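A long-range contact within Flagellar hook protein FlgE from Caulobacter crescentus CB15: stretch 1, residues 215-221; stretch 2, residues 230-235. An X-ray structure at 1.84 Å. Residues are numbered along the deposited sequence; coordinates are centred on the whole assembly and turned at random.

Stretch 1 215-221: ISTGIIE
Stretch 2, residues 230-235: NTGSLF

Water, more than direct backbone pairing, joins much of this contact. Residues 215-221 form an extended strand, yet stretch 2 pairs with it as a sheet only at Glu221-Asn230, an antiparallel bridge (CA-CA 5.3 Å). There Glu221 N donates to Asn230 O (2.9 Å, 171°), and Asn230 N returns a weak bond to Glu221 O (3.3 Å).

Beyond the bridge, stretch 2 turns through a type II' turn, Thr231 to Leu234, while its CA atoms still track the strand; the turn is closed by Leu234 N to Thr231 O (3.0 Å). Gly232 (phi/psi 53/-133) suits its corner: positive phi favours glycine, and a CB would lie 2.6 Å from Ile219 O. Asn230 (chi1 p) accepts from Gly232 N at OD1 (3.2 Å).

Waters along one side of the contact bridge polar atoms of the two stretches. One accepts from Ile219 N and Ser233 N (both 3.1 Å); another donates to Ile219 O (2.8 Å) and Asn230 OD1 (2.7 Å); a third donates to Thr217 O (2.8 Å) and Ser233 O (2.7 Å), bridging two acceptors that lie 3.4 Å apart and cannot bond to each other.

Gly218 (-177/160) lets the chains approach to 4.1 Å between its CA and Leu234 CA; a CB would clash at 2.5 Å from Leu234 N. Ser216, chi1 p, points toward stretch 2, and its OG donates to Leu234 O (2.8 Å). Buried Leu234 (t, p) packs CD2 against Ile220 CD1 (m, t) at 3.8 Å. The stretches bury 455 Å² in total.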

ATOM      1  N   ILE A 215      -6.546   4.889  11.139  1.00 10.00           N
ATOM      2  CA  ILE A 215      -7.994   4.697  11.140  1.00  7.45           C
ATOM      3  C   ILE A 215      -8.387   3.610  10.147  1.00  9.48           C
ATOM      4  O   ILE A 215      -9.160   2.703  10.469  1.00 10.43           O
ATOM      5  CB  ILE A 215      -8.718   6.016  10.796  1.00  9.68           C
ATOM      6  CG1 ILE A 215      -8.497   7.044  11.908  1.00  6.10           C
ATOM      7  CG2 ILE A 215     -10.215   5.785  10.562  1.00 10.50           C
ATOM      8  CD1 ILE A 215      -8.963   8.443  11.549  1.00 14.47           C
ATOM      9  N   SER A 216      -7.839   3.699   8.940  1.00  8.75           N
ATOM     10  CA  SER A 216      -8.133   2.720   7.899  1.00 10.06           C
ATOM     11  C   SER A 216      -7.116   2.805   6.774  1.00 14.17           C
ATOM     12  O   SER A 216      -6.365   3.772   6.672  1.00 11.25           O
ATOM     13  CB  SER A 216      -9.536   2.933   7.336  1.00 10.71           C
ATOM     14  OG  SER A 216      -9.589   4.161   6.630  1.00 13.80           O
ATOM     15  N   THR A 217      -7.090   1.781   5.930  1.00 13.18           N
ATOM     16  CA  THR A 217      -6.180   1.763   4.791  1.00 13.18           C
ATOM     17  C   THR A 217      -6.923   1.281   3.560  1.00 14.22           C
ATOM     18  O   THR A 217      -7.967   0.635   3.671  1.00 12.00           O
ATOM     19  CB  THR A 217      -4.963   0.852   5.036  1.00 14.05           C
ATOM     20  OG1 THR A 217      -5.379  -0.518   5.030  1.00 18.99           O
ATOM     21  CG2 THR A 217      -4.304   1.172   6.368  1.00 16.77           C
ATOM     22  N   GLY A 218      -6.390   1.589   2.384  1.00 13.36           N
ATOM     23  CA  GLY A 218      -7.036   1.172   1.160  1.00 13.00           C
ATOM     24  C   GLY A 218      -6.254   1.541  -0.081  1.00 14.79           C
ATOM     25  O   GLY A 218      -5.396   2.424  -0.051  1.00 12.07           O
ATOM     26  N   ILE A 219      -6.553   0.848  -1.171  1.00 10.53           N
ATOM     27  CA  ILE A 219      -5.986   1.161  -2.471  1.00 12.49           C
ATOM     28  C   ILE A 219      -6.985   1.998  -3.258  1.00 17.44           C
ATOM     29  O   ILE A 219      -8.139   1.607  -3.431  1.00 17.98           O
ATOM     30  CB  ILE A 219      -5.627  -0.111  -3.250  1.00 14.80           C
ATOM     31  CG1 ILE A 219      -4.645  -0.960  -2.437  1.00 14.93           C
ATOM     32  CG2 ILE A 219      -5.039   0.249  -4.601  1.00 16.31           C
ATOM     33  CD1 ILE A 219      -4.253  -2.266  -3.099  1.00 15.57           C
ATOM     34  N   ILE A 220      -6.542   3.166  -3.707  1.00 15.11           N
ATOM     35  CA  ILE A 220      -7.398   4.062  -4.470  1.00 16.36           C
ATOM     36  C   ILE A 220      -7.038   3.970  -5.949  1.00 25.97           C
ATOM     37  O   ILE A 220      -5.857   3.940  -6.303  1.00 13.35           O
ATOM     38  CB  ILE A 220      -7.265   5.519  -3.972  1.00 20.50           C
ATOM     39  CG1 ILE A 220      -7.810   5.643  -2.547  1.00 19.03           C
ATOM     40  CG2 ILE A 220      -8.000   6.478  -4.889  1.00 25.62           C
ATOM     41  CD1 ILE A 220      -7.712   7.045  -1.979  1.00 30.08           C
ATOM     42  N   GLU A 221      -8.055   3.904  -6.807  1.00 21.60           N
ATOM     43  CA  GLU A 221      -7.832   3.825  -8.245  1.00 19.52           C
ATOM     44  C   GLU A 221      -8.417   5.036  -8.963  1.00 20.39           C
ATOM     45  O   GLU A 221      -9.458   5.569  -8.570  1.00 21.55           O
ATOM     46  CB  GLU A 221      -8.439   2.542  -8.818  1.00 26.95           C
ATOM     47  CG  GLU A 221      -7.853   1.256  -8.252  1.00 39.58           C
ATOM     48  CD  GLU A 221      -6.602   0.795  -8.982  1.00 41.50           C
ATOM     49  OE1 GLU A 221      -5.837   1.652  -9.472  1.00 43.42           O
ATOM     50  OE2 GLU A 221      -6.381  -0.433  -9.061  1.00 45.77           O
ATOM     51  N   ASN A 230     -12.366   4.132  -7.801  1.00 21.36           N
ATOM     52  CA  ASN A 230     -12.810   3.502  -6.563  1.00 22.97           C
ATOM     53  C   ASN A 230     -11.831   3.755  -5.423  1.00 23.28           C
ATOM     54  O   ASN A 230     -10.686   4.152  -5.649  1.00 18.57           O
ATOM     55  CB  ASN A 230     -13.012   1.996  -6.753  1.00 24.69           C
ATOM     56  CG  ASN A 230     -11.717   1.260  -6.996  1.00 27.55           C
ATOM     57  OD1 ASN A 230     -11.013   0.888  -6.056  1.00 36.63           O
ATOM     58  ND2 ASN A 230     -11.398   1.030  -8.263  1.00 30.27           N
ATOM     59  N   THR A 231     -12.293   3.525  -4.199  1.00 19.37           N
ATOM     60  CA  THR A 231     -11.488   3.784  -3.016  1.00 16.81           C
ATOM     61  C   THR A 231     -11.162   2.507  -2.248  1.00 18.53           C
ATOM     62  O   THR A 231     -10.747   2.565  -1.091  1.00 14.81           O
ATOM     63  CB  THR A 231     -12.203   4.765  -2.072  1.00 16.09           C
ATOM     64  OG1 THR A 231     -13.480   4.229  -1.708  1.00 17.70           O
ATOM     65  CG2 THR A 231     -12.412   6.104  -2.758  1.00 17.59           C
ATOM     66  N   GLY A 232     -11.348   1.360  -2.893  1.00 18.52           N
ATOM     67  CA  GLY A 232     -11.064   0.078  -2.270  1.00 11.95           C
ATOM     68  C   GLY A 232     -11.768  -0.071  -0.935  1.00 19.84           C
ATOM     69  O   GLY A 232     -12.952   0.239  -0.814  1.00 20.36           O
ATOM     70  N   SER A 233     -11.035  -0.516   0.078  1.00 12.73           N
ATOM     71  CA  SER A 233     -11.611  -0.696   1.406  1.00 19.11           C
ATOM     72  C   SER A 233     -11.284   0.462   2.341  1.00 11.98           C
ATOM     73  O   SER A 233     -11.393   0.326   3.558  1.00 12.71           O
ATOM     74  CB  SER A 233     -11.113  -1.996   2.022  1.00 16.41           C
ATOM     75  OG  SER A 233      -9.719  -1.920   2.251  1.00 22.90           O
ATOM     76  N   LEU A 234     -10.881   1.597   1.776  1.00 14.32           N
ATOM     77  CA  LEU A 234     -10.492   2.746   2.585  1.00 11.20           C
ATOM     78  C   LEU A 234     -11.640   3.195   3.487  1.00 13.75           C
ATOM     79  O   LEU A 234     -11.422   3.567   4.641  1.00 10.53           O
ATOM     80  CB  LEU A 234     -10.033   3.905   1.695  1.00 11.93           C
ATOM     81  CG  LEU A 234      -9.533   5.157   2.422  1.00 14.60           C
ATOM     82  CD1 LEU A 234      -8.348   4.840   3.332  1.00 12.35           C
ATOM     83  CD2 LEU A 234      -9.172   6.242   1.420  1.00 15.25           C
ATOM     84  N   PHE A 235     -12.859   3.166   2.953  1.00 10.82           N
ATOM     85  CA  PHE A 235     -14.044   3.493   3.739  1.00 15.04           C
ATOM     86  C   PHE A 235     -14.900   2.249   3.957  1.00 13.40           C
ATOM     87  O   PHE A 235     -16.115   2.345   4.124  1.00 11.45           O
ATOM     88  CB  PHE A 235     -14.880   4.583   3.060  1.00 14.08           C
ATOM     89  CG  PHE A 235     -14.110   5.839   2.740  1.00 15.24           C
ATOM     90  CD1 PHE A 235     -13.888   6.800   3.714  1.00  9.12           C
ATOM     91  CD2 PHE A 235     -13.631   6.063   1.462  1.00 15.33           C
ATOM     92  CE1 PHE A 235     -13.189   7.953   3.420  1.00  9.65           C
ATOM     93  CE2 PHE A 235     -12.934   7.218   1.161  1.00 13.28           C
ATOM     94  CZ  PHE A 235     -12.711   8.161   2.138  1.00  9.82           C
TER
HETATM   95  O   HOH W   1      -9.685  -1.274   4.868  1.00 14.35           O
HETATM   96  O   HOH W   2      -7.740  -2.313   3.942  1.00 30.72           O
HETATM   97  O   HOH W   3      -8.300  -1.635  -0.845  1.00 15.72           O
HETATM   98  O   HOH W   4      -8.833  -0.518  -5.169  1.00 23.00           O